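Local coordinates for DNA protection during starvation protein (Halobacterium salinarum, PDB 1TJO), which probably protects DNA from oxidative damage by oxidising ferrous iron with hydrogen peroxide and storing it as a ferric mineral inside a hollow dodecamer, at residues M123-Y126 with G127-E131. Sequence-based numbering, arbitrary orientation.
Sequences MAIY and GDIIE
Tyr126 and Ile130 meet one alpha-helical turn apart, on helix 115-142 of the ferritin-like bundle. Four successive i to i+4 backbone bonds satisfy every carbonyl from Met123 to Tyr126. Gly127 N reaches Met123 O at 3.0 Å, while Asp128 N to Ala124 O and Ile129 N to Ile125 O are both 3.1 Å; the N-H...O angles of these three are near 159°. Ile130 N closes the set at 2.8 Å from Tyr126 O, nearly in line with the carbonyl (C=O...N 163°). The same oxygen is flanked by the Ile130 side chain: CG1, placed beside the backbone N by a chi1 of -79°, brings CD1 to 3.3 Å from Tyr126 O. Ile130 CD1 also lies 4.3 Å from Tyr126 CB, the apolar contact of this pair. With an alanine here, Tyr126 O would probably lose its CG1 and CD1 cover and Tyr126 CB its apolar neighbour, though the amide bond would stay. The ring of Tyr126 is packed among helices 24-54 and 146-169. Asp128 instead finds its partner outside the helix: OD1 forms a salt bridge with Arg21 of the second subunit, which also pairs with Glu131, so this face joins two chains of the dodecamer. Buried Ile125 and Ile129 run alongside each other, with Ile125 CG2 3.8 Å from Ile129 CD1.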
# COMPACT_ATOMS: atom_id res chain seq x y z
N MET A 123 35.26 -7.02 -3.33
CA MET A 123 35.59 -6.97 -1.92
C MET A 123 36.75 -6.01 -1.67
O MET A 123 36.71 -5.25 -0.73
CB MET A 123 35.94 -8.36 -1.38
CG MET A 123 35.63 -8.45 0.11
SD MET A 123 35.90 -10.10 0.82
CE MET A 123 37.47 -10.23 0.57
N ALA A 124 37.71 -5.99 -2.57
CA ALA A 124 38.88 -5.10 -2.45
C ALA A 124 38.48 -3.64 -2.63
O ALA A 124 39.01 -2.74 -1.95
CB ALA A 124 39.96 -5.48 -3.44
N ILE A 125 37.58 -3.39 -3.56
CA ILE A 125 37.05 -2.05 -3.73
C ILE A 125 36.32 -1.59 -2.47
O ILE A 125 36.54 -0.49 -2.01
CB ILE A 125 36.14 -1.97 -4.96
CG1 ILE A 125 36.91 -2.25 -6.25
CG2 ILE A 125 35.54 -0.61 -5.01
CD1 ILE A 125 36.06 -2.36 -7.47
N TYR A 126 35.42 -2.43 -1.93
CA TYR A 126 34.69 -2.06 -0.72
C TYR A 126 35.60 -1.70 0.40
O TYR A 126 35.41 -0.69 1.08
CB TYR A 126 33.78 -3.21 -0.23
CG TYR A 126 32.41 -3.23 -0.88
CD1 TYR A 126 32.11 -4.18 -1.83
CD2 TYR A 126 31.40 -2.35 -0.47
CE1 TYR A 126 30.86 -4.23 -2.41
CE2 TYR A 126 30.13 -2.39 -1.04
CZ TYR A 126 29.88 -3.34 -2.01
OH TYR A 126 28.64 -3.45 -2.60
N GLY A 127 36.63 -2.51 0.58
CA GLY A 127 37.58 -2.30 1.65
C GLY A 127 38.28 -0.99 1.55
O GLY A 127 38.42 -0.28 2.55
N ASP A 128 38.70 -0.63 0.36
CA ASP A 128 39.37 0.66 0.15
C ASP A 128 38.45 1.83 0.47
O ASP A 128 38.84 2.84 1.07
CB ASP A 128 39.79 0.74 -1.32
CG ASP A 128 41.00 -0.14 -1.66
OD1 ASP A 128 41.55 -0.86 -0.80
OD2 ASP A 128 41.44 -0.15 -2.81
N ILE A 129 37.18 1.70 0.07
CA ILE A 129 36.18 2.75 0.27
C ILE A 129 35.84 2.87 1.76
O ILE A 129 35.67 3.95 2.27
CB ILE A 129 34.91 2.50 -0.56
CG1 ILE A 129 35.24 2.66 -2.05
CG2 ILE A 129 33.83 3.50 -0.18
CD1 ILE A 129 34.14 2.27 -3.02
N ILE A 130 35.77 1.76 2.43
CA ILE A 130 35.41 1.69 3.83
C ILE A 130 36.51 2.37 4.66
O ILE A 130 36.21 3.18 5.50
CB ILE A 130 35.19 0.23 4.26
CG1 ILE A 130 33.78 -0.23 3.81
CG2 ILE A 130 35.26 0.07 5.77
CD1 ILE A 130 33.67 -1.65 3.77
N GLU A 131 37.78 2.10 4.34
CA GLU A 131 38.87 2.73 5.09
C GLU A 131 38.90 4.23 4.85
O GLU A 131 39.05 5.01 5.80
CB GLU A 131 40.22 2.12 4.71
CG GLU A 131 40.35 0.67 5.11
CD GLU A 131 41.77 0.16 4.96
OE1 GLU A 131 42.12 -0.33 3.87
OE2 GLU A 131 42.53 0.28 5.93